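Local coordinates for putative lipoprotein LppA (Mycobacterium tuberculosis, PDB 2V7S), which is of unknown function but is a putative lipoprotein confined to pathogenic mycobacteria and probably held at the cell membrane by a lipid anchor, at residues S52-G57 with C187-K192; Q84-D89 with N118-G123. One frame throughout, in Å; residues are numbered along the deposited sequence.

Contact 1: S52-G57 with C187-K192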
loop_
_atom_site.group_PDB
_atom_site.type_symbol
_atom_site.label_atom_id
_atom_site.label_comp_id
_atom_site.label_asym_id
_atom_site.label_seq_id
_atom_site.Cartn_x
_atom_site.Cartn_y
_atom_site.Cartn_z
ATOM N N SER A 52 7.544 -6.808 -10.899
ATOM C CA SER A 52 6.647 -6.721 -12.059
ATOM C C SER A 52 6.954 -5.548 -13.006
ATOM O O SER A 52 6.429 -5.496 -14.122
ATOM C CB SER A 52 5.185 -6.671 -11.602
ATOM O OG SER A 52 4.896 -5.397 -11.104
HETATM N N MSE A 53 7.772 -4.601 -12.551
HETATM C CA MSE A 53 8.129 -3.396 -13.354
HETATM C C MSE A 53 9.502 -3.512 -14.039
HETATM O O MSE A 53 9.880 -2.656 -14.875
HETATM C CB MSE A 53 8.095 -2.142 -12.483
HETATM C CG MSE A 53 6.682 -1.658 -12.194
HETATM SE SE MSE A 53 6.682 -0.233 -10.865
HETATM C CE MSE A 53 7.540 1.090 -11.932
ATOM N N ARG A 54 10.245 -4.560 -13.682
ATOM C CA ARG A 54 11.551 -4.833 -14.295
ATOM C C ARG A 54 11.520 -4.863 -15.834
ATOM O O ARG A 54 12.311 -4.171 -16.527
ATOM C CB ARG A 54 12.203 -6.078 -13.662
ATOM C CG ARG A 54 12.704 -5.811 -12.235
ATOM C CD ARG A 54 13.265 -7.081 -11.561
ATOM N NE ARG A 54 13.602 -6.780 -10.170
ATOM C CZ ARG A 54 14.783 -6.312 -9.783
ATOM N NH1 ARG A 54 15.014 -6.031 -8.501
ATOM N NH2 ARG A 54 15.729 -6.139 -10.675
ATOM N N ASN A 55 10.566 -5.600 -16.381
ATOM C CA ASN A 55 10.362 -5.635 -17.836
ATOM C C ASN A 55 10.246 -4.278 -18.575
ATOM O O ASN A 55 10.358 -4.228 -19.802
ATOM C CB ASN A 55 9.120 -6.460 -18.151
ATOM C CG ASN A 55 7.857 -5.647 -17.977
ATOM O OD1 ASN A 55 7.219 -5.263 -18.955
ATOM N ND2 ASN A 55 7.528 -5.321 -16.738
ATOM N N LYS A 56 9.996 -3.186 -17.850
ATOM C CA LYS A 56 9.793 -1.901 -18.499
ATOM C C LYS A 56 11.095 -1.207 -18.847
ATOM O O LYS A 56 11.084 -0.216 -19.582
ATOM C CB LYS A 56 8.955 -0.924 -17.645
ATOM C CG LYS A 56 7.542 -1.400 -17.268
ATOM C CD LYS A 56 6.897 -0.463 -16.213
ATOM C CE LYS A 56 6.844 1.024 -16.619
ATOM N NZ LYS A 56 6.034 1.333 -17.838
ATOM N N GLY A 57 12.216 -1.673 -18.297
ATOM C CA GLY A 57 13.450 -0.929 -18.527
ATOM C C GLY A 57 13.611 0.230 -17.566
ATOM O O GLY A 57 12.736 0.464 -16.740
ATOM N N CYS A 187 5.944 5.735 -14.845
ATOM C CA CYS A 187 6.881 5.425 -13.785
ATOM C C CYS A 187 7.828 4.315 -14.262
ATOM O O CYS A 187 7.370 3.333 -14.875
ATOM C CB CYS A 187 6.099 4.982 -12.507
ATOM S SG CYS A 187 7.177 4.604 -11.102
ATOM N N PHE A 188 9.135 4.475 -14.034
ATOM C CA PHE A 188 10.112 3.405 -14.382
ATOM C C PHE A 188 11.047 3.265 -13.212
ATOM O O PHE A 188 11.370 4.242 -12.597
ATOM C CB PHE A 188 10.976 3.761 -15.623
ATOM C CG PHE A 188 10.202 3.847 -16.917
ATOM C CD1 PHE A 188 9.435 4.980 -17.206
ATOM C CD2 PHE A 188 10.224 2.794 -17.842
ATOM C CE1 PHE A 188 8.671 5.062 -18.394
ATOM C CE2 PHE A 188 9.486 2.878 -19.063
ATOM C CZ PHE A 188 8.712 4.042 -19.322
ATOM N N LEU A 189 11.473 2.039 -12.923
ATOM C CA LEU A 189 12.528 1.772 -11.956
ATOM C C LEU A 189 13.827 2.406 -12.405
ATOM O O LEU A 189 14.188 2.355 -13.584
ATOM C CB LEU A 189 12.744 0.239 -11.835
ATOM C CG LEU A 189 11.571 -0.673 -11.433
ATOM C CD1 LEU A 189 11.972 -2.158 -11.365
ATOM C CD2 LEU A 189 11.103 -0.214 -10.037
ATOM N N LEU A 190 14.565 2.973 -11.453
ATOM C CA LEU A 190 15.909 3.423 -11.717
ATOM C C LEU A 190 16.795 2.236 -12.129
ATOM O O LEU A 190 16.591 1.127 -11.651
ATOM C CB LEU A 190 16.462 4.050 -10.423
ATOM C CG LEU A 190 15.650 5.220 -9.821
ATOM C CD1 LEU A 190 16.248 5.685 -8.480
ATOM C CD2 LEU A 190 15.590 6.405 -10.798
ATOM N N GLN A 191 17.781 2.465 -12.995
ATOM C CA GLN A 191 18.709 1.394 -13.338
ATOM C C GLN A 191 19.366 0.751 -12.094
ATOM O O GLN A 191 19.570 -0.453 -12.058
ATOM C CB GLN A 191 19.773 1.846 -14.356
ATOM C CG GLN A 191 20.744 0.713 -14.695
ATOM C CD GLN A 191 20.038 -0.396 -15.449
ATOM O OE1 GLN A 191 19.183 -0.117 -16.295
ATOM N NE2 GLN A 191 20.383 -1.638 -15.167
ATOM N N LYS A 192 19.633 1.524 -11.045
ATOM C CA LYS A 192 20.235 0.911 -9.837
ATOM C C LYS A 192 19.352 -0.167 -9.181
ATOM O O LYS A 192 19.861 -1.150 -8.613
ATOM C CB LYS A 192 20.645 1.982 -8.831
ATOM C CG LYS A 192 19.513 2.884 -8.330
ATOM C CD LYS A 192 20.046 3.675 -7.114
ATOM C CE LYS A 192 18.983 4.551 -6.494
ATOM N NZ LYS A 192 19.592 5.464 -5.458
HETATM O O HOH W 1 10.776 -0.036 -14.739
#
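M53 and K56 face L189 and F188 where helix 37-53 and the turn following on it pass strand 188-189, with CA atoms 6.9 Å apart for M53 and L189. Within 52-57, K56 N bonds to M53 O and G57 N to R54 O. A single water joins the two backbones. It donates to M53 O and to G57 O and accepts from L189 N, at 2.8 Å from each of these three atoms. The polar groups of the turn and of the strand are thus linked without direct bonds.

K56 crosses the F188 side chain at about a right angle. Its chain bends at chi3 (55°) and again at chi4 (62°), which lays CE and NZ over one ring face. NZ stands 4.3 Å from the centroid of the F188 ring, 25° off the ring normal, as a cation-pi contact, while CE makes a CH-pi contact with the same face. K56 CE also lies 2.9 Å from C187 O, a buried oxygen with no hydrogen-bond partner in the model. NZ also forms a salt bridge with D186, so the ammonium group is shared between a carboxylate and a ring. The carbonyl oxygens of K56 and G57 lie in the ring plane at its edge, with K56 O 3.5 Å from F188 CE2.

M53 is a selenomethionine. Its chain bends at chi3 and brings CE to 3.6 Å from C187 SG, the sulfur that is in disulfide with C104. Its CB packs on L189 CG at 3.9 Å. L189 CD1 reaches on to R54, touching CG at 3.8 Å, while R54 NE forms a salt bridge with D51. L41 of the second subunit packs on M53. This is a turn following on helix 37-53 packed on an edge strand of the small three-stranded antiparallel sheet, beside a disulfide.

Contact 2: Q84-D89 with N118-G123; sequences QTWKFD and NSVMFG. With GOL (glycerol), chain B.
W86, F88 and V120 meet on one face of an antiparallel strand pair. The W86 indole points its CZ3 at the centre of the F88 ring, 3.6 Å above the plane, and F88 CE1 lies at the indole edge. V120 CG1 sits opposite the backbone N (chi1 162°). It meets W86 CE3 obliquely at 4.0 Å and lies over one face of the F122 ring, offset toward the rim. V120 CG2 meets F88 CE2 at 3.7 Å. W86 CB touches F122 CD2. The F88 ring stands nearly upright to the N118 amide, their planes 84° apart, with N118 CB 3.5 Å from F88 CD2.

K87 and M121 point to the other face. They form a hydrogen-bonded antiparallel pair, through K87 N to M121 O and M121 N to K87 O (2.8 Å). M121 O and T85 OG1 hold a glycerol, probably from the crystallisation liquor, with K87 CG alongside. A second glycerol lies near W86.

W86 and F88 pack on helix 59-80, and V120 and F122 on L181 of strand 179-184. Backbone bonds thus fix the register while apolar side chains pack together, and M121 O serves both K87 N and glycerol O2.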
loop_
_atom_site.group_PDB
_atom_site.type_symbol
_atom_site.label_atom_id
_atom_site.label_comp_id
_atom_site.label_asym_id
_atom_site.label_seq_id
_atom_site.Cartn_x
_atom_site.Cartn_y
_atom_site.Cartn_z
ATOM N N GLN A 84 8.824 28.927 -37.681
ATOM C CA GLN A 84 8.923 28.448 -36.297
ATOM C C GLN A 84 10.293 27.807 -36.025
ATOM O O GLN A 84 10.871 27.134 -36.881
ATOM C CB GLN A 84 7.749 27.545 -35.880
ATOM C CG GLN A 84 7.697 27.145 -34.359
ATOM C CD GLN A 84 7.483 28.317 -33.396
ATOM O OE1 GLN A 84 6.369 28.590 -32.961
ATOM N NE2 GLN A 84 8.558 28.974 -33.022
ATOM N N THR A 85 10.830 28.087 -34.847
ATOM C CA THR A 85 12.098 27.521 -34.408
ATOM C C THR A 85 11.927 26.957 -32.971
ATOM O O THR A 85 10.922 27.217 -32.299
ATOM C CB THR A 85 13.204 28.609 -34.382
ATOM O OG1 THR A 85 12.824 29.667 -33.492
ATOM C CG2 THR A 85 13.470 29.195 -35.794
ATOM N N TRP A 86 12.913 26.204 -32.510
ATOM C CA TRP A 86 12.885 25.661 -31.157
ATOM C C TRP A 86 14.287 25.398 -30.648
ATOM O O TRP A 86 15.244 25.335 -31.420
ATOM C CB TRP A 86 12.055 24.371 -31.083
ATOM C CG TRP A 86 12.679 23.185 -31.774
ATOM C CD1 TRP A 86 12.607 22.870 -33.107
ATOM C CD2 TRP A 86 13.482 22.173 -31.165
ATOM N NE1 TRP A 86 13.308 21.705 -33.355
ATOM C CE2 TRP A 86 13.868 21.268 -32.185
ATOM C CE3 TRP A 86 13.911 21.943 -29.858
ATOM C CZ2 TRP A 86 14.656 20.122 -31.932
ATOM C CZ3 TRP A 86 14.712 20.808 -29.591
ATOM C CH2 TRP A 86 15.057 19.904 -30.636
ATOM N N LYS A 87 14.388 25.251 -29.330
ATOM C CA LYS A 87 15.606 24.736 -28.691
ATOM C C LYS A 87 15.186 24.012 -27.409
ATOM O O LYS A 87 14.097 24.271 -26.872
ATOM C CB LYS A 87 16.563 25.885 -28.346
ATOM C CG LYS A 87 16.019 26.865 -27.296
ATOM C CD LYS A 87 16.988 28.047 -27.042
ATOM C CE LYS A 87 16.594 28.821 -25.793
ATOM N NZ LYS A 87 17.738 29.719 -25.261
ATOM N N PHE A 88 16.045 23.116 -26.928
ATOM C CA PHE A 88 15.938 22.655 -25.583
ATOM C C PHE A 88 16.269 23.815 -24.680
ATOM O O PHE A 88 17.201 24.551 -24.919
ATOM C CB PHE A 88 16.852 21.463 -25.322
ATOM C CG PHE A 88 16.353 20.217 -25.952
ATOM C CD1 PHE A 88 17.089 19.579 -26.942
ATOM C CD2 PHE A 88 15.117 19.696 -25.571
ATOM C CE1 PHE A 88 16.588 18.389 -27.550
ATOM C CE2 PHE A 88 14.613 18.536 -26.144
ATOM C CZ PHE A 88 15.351 17.886 -27.148
ATOM N N ASP A 89 15.466 24.003 -23.651
ATOM C CA ASP A 89 15.680 25.081 -22.700
ATOM C C ASP A 89 17.078 24.913 -22.118
ATOM O O ASP A 89 17.425 23.854 -21.631
ATOM C CB ASP A 89 14.621 24.958 -21.612
ATOM C CG ASP A 89 14.539 26.166 -20.694
ATOM O OD1 ASP A 89 15.532 26.913 -20.482
ATOM O OD2 ASP A 89 13.426 26.343 -20.158
ATOM N N ASN A 118 13.711 16.665 -21.668
ATOM C CA ASN A 118 14.271 18.035 -21.653
ATOM C C ASN A 118 13.194 18.977 -22.214
ATOM O O ASN A 118 12.638 18.699 -23.284
ATOM C CB ASN A 118 15.538 18.146 -22.506
ATOM C CG ASN A 118 16.687 17.284 -21.997
ATOM O OD1 ASN A 118 16.598 16.618 -20.975
ATOM N ND2 ASN A 118 17.770 17.287 -22.736
ATOM N N SER A 119 12.898 20.050 -21.482
ATOM C CA SER A 119 11.928 21.065 -21.904
ATOM C C SER A 119 12.306 21.716 -23.252
ATOM O O SER A 119 13.461 22.026 -23.501
ATOM C CB SER A 119 11.801 22.178 -20.864
ATOM O OG SER A 119 11.565 21.639 -19.563
ATOM N N VAL A 120 11.299 21.909 -24.096
ATOM C CA VAL A 120 11.450 22.479 -25.419
ATOM C C VAL A 120 10.855 23.886 -25.348
ATOM O O VAL A 120 9.745 24.046 -24.828
ATOM C CB VAL A 120 10.714 21.645 -26.477
ATOM C CG1 VAL A 120 10.503 22.474 -27.759
ATOM C CG2 VAL A 120 11.506 20.333 -26.822
HETATM N N MSE A 121 11.603 24.892 -25.832
HETATM C CA MSE A 121 11.107 26.271 -25.923
HETATM C C MSE A 121 10.964 26.676 -27.396
HETATM O O MSE A 121 11.952 26.604 -28.138
HETATM C CB MSE A 121 12.148 27.200 -25.317
HETATM C CG MSE A 121 11.792 28.674 -25.470
HETATM SE SE MSE A 121 10.452 29.125 -24.143
HETATM C CE MSE A 121 11.636 28.952 -22.544
ATOM N N PHE A 122 9.789 27.154 -27.822
ATOM C CA PHE A 122 9.635 27.558 -29.238
ATOM C C PHE A 122 10.037 29.036 -29.371
ATOM O O PHE A 122 9.971 29.774 -28.405
ATOM C CB PHE A 122 8.214 27.305 -29.772
ATOM C CG PHE A 122 7.873 25.826 -29.888
ATOM C CD1 PHE A 122 7.186 25.185 -28.861
ATOM C CD2 PHE A 122 8.248 25.100 -31.014
ATOM C CE1 PHE A 122 6.885 23.807 -28.951
ATOM C CE2 PHE A 122 7.973 23.696 -31.113
ATOM C CZ PHE A 122 7.255 23.087 -30.060
ATOM N N GLY A 123 10.516 29.423 -30.545
ATOM C CA GLY A 123 11.019 30.777 -30.776
ATOM C C GLY A 123 9.879 31.775 -30.833
ATOM O O GLY A 123 9.924 32.853 -30.186
HETATM C C1 GOL B . 13.981 31.286 -28.798
HETATM O O1 GOL B . 13.010 31.287 -27.763
HETATM C C2 GOL B . 14.014 29.910 -29.452
HETATM O O2 GOL B . 13.651 28.931 -28.512
HETATM C C3 GOL B . 15.377 29.616 -30.064
HETATM O O3 GOL B . 15.214 29.318 -31.429
HETATM O O HOH W 2 16.198 21.489 -21.769
#

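In the fold
Both segments of contact 2 fall between the two segments of contact 1: 52-57 comes first, then 84-89, 118-123 and 187-192. The centres are 29 Å apart, with the middle of the molecule between them, and the nearest atoms are about 13 Å apart. The two contacts belong to different sheets. Contact 2 pairs the outermost strand 86-88 of the six-stranded antiparallel sheet with strand 120-122. Contact 1 sits at strand 188-189, an edge of the three-stranded sheet. Helix 59-80 touches F188 and L190 in one and W86 and F88 in the other, so this long helix links the two regions of the fold. Only contact 1 meets the second subunit.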